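Local coordinates for protein DNA alpha-glucosyltransferase (Enterobacteria phage T4, PDB 1XV5) that belongs to the GT-B clan of glycosyltransferases, as a phage DNA alpha-glucosyltransferase built on two parallel-sheet domains, at residues I108-Y113 with V132-V137. Numbering follows the deposited sequence.
Sequences IRVVVY and VRRADV
Val110 to Val112 pair with Asp136 and Val137 where helix 128-134 ends and the chain enters strand 137-140, a parallel strand-pairing contact inside the N-terminal sheet. Two backbone bonds define the bridge of Val111 with Val137: Val112 N donates to Val137 O at 2.8 Å, nearly straight at 175°, and Val137 N reaches Val110 O at a longer 3.3 Å. The same Val110 O also takes Asp136 N at 2.7 Å, so two successive amides grip one carbonyl as the helix gives way to the strand. Strand 109-114 meets strand 78-83 along its other edge, and helix 128-134, after the short helix 119-122, forms the connection of a beta-alpha-beta crossover, right-handed as expected of a Rossmann-like domain in the GT-B fold.

Side chains extend the pairing beyond the strand start. CG of Asp136 sits beside its own backbone N (chi1 -65°), and from there the carboxylate offers OD1 to Val110 N, which donates at 2.9 Å to the anti lone pair of that oxygen. Arg134 NH2 forms a salt bridge to this oxygen from above the carboxylate plane. The Arg134 chain bends at chi2 (63°), which sets CD; at its far end NH1 donates to Ile108 O at 3.0 Å, near the guanidinium plane, while Val110 CG2 covers one guanidinium face, nearer its periphery than its centre. Val111 and Val137 project from the same face of the sheet as neighbours, with CG1 of Val111 4.1 Å from CB of Val137. On the opposite face of the strand, Val112 CG2 presses unusually close to Ala135 CB, at 3.3 Å.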
loop_
_atom_site.group_PDB
_atom_site.type_symbol
_atom_site.label_atom_id
_atom_site.label_comp_id
_atom_site.label_asym_id
_atom_site.label_seq_id
_atom_site.Cartn_x
_atom_site.Cartn_y
_atom_site.Cartn_z
ATOM N N ILE A 108 -7.874 5.368 -27.117
ATOM C CA ILE A 108 -7.388 5.605 -25.763
ATOM C C ILE A 108 -6.559 4.423 -25.269
ATOM O O ILE A 108 -6.965 3.267 -25.405
ATOM C CB ILE A 108 -8.567 5.858 -24.790
ATOM C CG1 ILE A 108 -9.198 7.221 -25.096
ATOM C CG2 ILE A 108 -8.083 5.798 -23.348
ATOM C CD1 ILE A 108 -10.434 7.546 -24.271
ATOM N N ARG A 109 -5.392 4.714 -24.701
ATOM C CA ARG A 109 -4.528 3.658 -24.191
ATOM C C ARG A 109 -4.946 3.317 -22.770
ATOM O O ARG A 109 -4.790 4.124 -21.856
ATOM C CB ARG A 109 -3.059 4.100 -24.220
ATOM C CG ARG A 109 -2.089 3.014 -23.773
ATOM C CD ARG A 109 -0.659 3.312 -24.199
ATOM N NE ARG A 109 -0.523 3.339 -25.653
ATOM C CZ ARG A 109 0.635 3.448 -26.299
ATOM N NH1 ARG A 109 1.772 3.538 -25.622
ATOM N NH2 ARG A 109 0.655 3.471 -27.625
ATOM N N VAL A 110 -5.485 2.118 -22.592
ATOM C CA VAL A 110 -5.944 1.680 -21.284
ATOM C C VAL A 110 -4.853 0.942 -20.521
ATOM O O VAL A 110 -4.328 -0.069 -20.983
ATOM C CB VAL A 110 -7.174 0.764 -21.414
ATOM C CG1 VAL A 110 -7.581 0.238 -20.050
ATOM C CG2 VAL A 110 -8.322 1.536 -22.054
ATOM N N VAL A 111 -4.524 1.461 -19.345
ATOM C CA VAL A 111 -3.499 0.866 -18.506
ATOM C C VAL A 111 -4.153 0.249 -17.276
ATOM O O VAL A 111 -4.898 0.916 -16.557
ATOM C CB VAL A 111 -2.480 1.927 -18.054
ATOM C CG1 VAL A 111 -1.383 1.274 -17.228
ATOM C CG2 VAL A 111 -1.895 2.629 -19.271
ATOM N N VAL A 112 -3.880 -1.026 -17.037
ATOM C CA VAL A 112 -4.460 -1.698 -15.888
ATOM C C VAL A 112 -3.402 -2.121 -14.882
ATOM O O VAL A 112 -2.448 -2.822 -15.221
ATOM C CB VAL A 112 -5.256 -2.943 -16.312
ATOM C CG1 VAL A 112 -5.800 -3.650 -15.081
ATOM C CG2 VAL A 112 -6.395 -2.536 -17.240
ATOM N N TYR A 113 -3.579 -1.675 -13.644
ATOM C CA TYR A 113 -2.664 -2.013 -12.561
ATOM C C TYR A 113 -3.364 -2.973 -11.608
ATOM O O TYR A 113 -4.466 -2.685 -11.132
ATOM C CB TYR A 113 -2.278 -0.764 -11.762
ATOM C CG TYR A 113 -1.204 0.118 -12.360
ATOM C CD1 TYR A 113 0.139 -0.052 -12.013
ATOM C CD2 TYR A 113 -1.534 1.164 -13.223
ATOM C CE1 TYR A 113 1.126 0.809 -12.503
ATOM C CE2 TYR A 113 -0.559 2.027 -13.719
ATOM C CZ TYR A 113 0.767 1.848 -13.353
ATOM O OH TYR A 113 1.724 2.720 -13.811
ATOM N N VAL A 132 -8.863 -6.662 -18.156
ATOM C CA VAL A 132 -7.572 -7.140 -18.633
ATOM C C VAL A 132 -7.545 -7.277 -20.155
ATOM O O VAL A 132 -6.545 -6.954 -20.795
ATOM C CB VAL A 132 -7.221 -8.507 -17.995
ATOM C CG1 VAL A 132 -5.979 -9.095 -18.651
ATOM C CG2 VAL A 132 -6.991 -8.330 -16.499
ATOM N N ARG A 133 -8.647 -7.742 -20.735
ATOM C CA ARG A 133 -8.712 -7.924 -22.181
ATOM C C ARG A 133 -8.698 -6.611 -22.964
ATOM O O ARG A 133 -8.262 -6.576 -24.115
ATOM C CB ARG A 133 -9.949 -8.745 -22.548
ATOM C CG ARG A 133 -9.898 -10.173 -22.020
ATOM C CD ARG A 133 -11.139 -10.971 -22.395
ATOM N NE ARG A 133 -11.082 -12.335 -21.872
ATOM C CZ ARG A 133 -10.252 -13.274 -22.314
ATOM N NH1 ARG A 133 -9.403 -13.006 -23.297
ATOM N NH2 ARG A 133 -10.266 -14.482 -21.766
ATOM N N ARG A 134 -9.165 -5.536 -22.342
ATOM C CA ARG A 134 -9.186 -4.233 -23.002
ATOM C C ARG A 134 -7.862 -3.502 -22.810
ATOM O O ARG A 134 -7.485 -2.652 -23.615
ATOM C CB ARG A 134 -10.322 -3.369 -22.442
ATOM C CG ARG A 134 -10.310 -1.924 -22.942
ATOM C CD ARG A 134 -10.504 -1.853 -24.450
ATOM N NE ARG A 134 -10.432 -0.485 -24.966
ATOM C CZ ARG A 134 -9.307 0.202 -25.138
ATOM N NH1 ARG A 134 -9.350 1.439 -25.615
ATOM N NH2 ARG A 134 -8.135 -0.345 -24.841
ATOM N N ALA A 135 -7.159 -3.847 -21.739
ATOM C CA ALA A 135 -5.891 -3.210 -21.414
ATOM C C ALA A 135 -4.831 -3.289 -22.506
ATOM O O ALA A 135 -4.650 -4.322 -23.147
ATOM C CB ALA A 135 -5.336 -3.801 -20.123
ATOM N N ASP A 136 -4.132 -2.177 -22.703
ATOM C CA ASP A 136 -3.053 -2.103 -23.677
ATOM C C ASP A 136 -1.751 -2.303 -22.913
ATOM O O ASP A 136 -0.719 -2.645 -23.491
ATOM C CB ASP A 136 -3.044 -0.739 -24.368
ATOM C CG ASP A 136 -4.284 -0.506 -25.204
ATOM O OD1 ASP A 136 -5.134 0.316 -24.804
ATOM O OD2 ASP A 136 -4.412 -1.157 -26.262
ATOM N N VAL A 137 -1.816 -2.082 -21.603
ATOM C CA VAL A 137 -0.667 -2.234 -20.718
ATOM C C VAL A 137 -1.169 -2.789 -19.387
ATOM O O VAL A 137 -2.140 -2.280 -18.825
ATOM C CB VAL A 137 0.024 -0.877 -20.446
ATOM C CG1 VAL A 137 1.261 -1.086 -19.576
ATOM C CG2 VAL A 137 0.406 -0.203 -21.762
#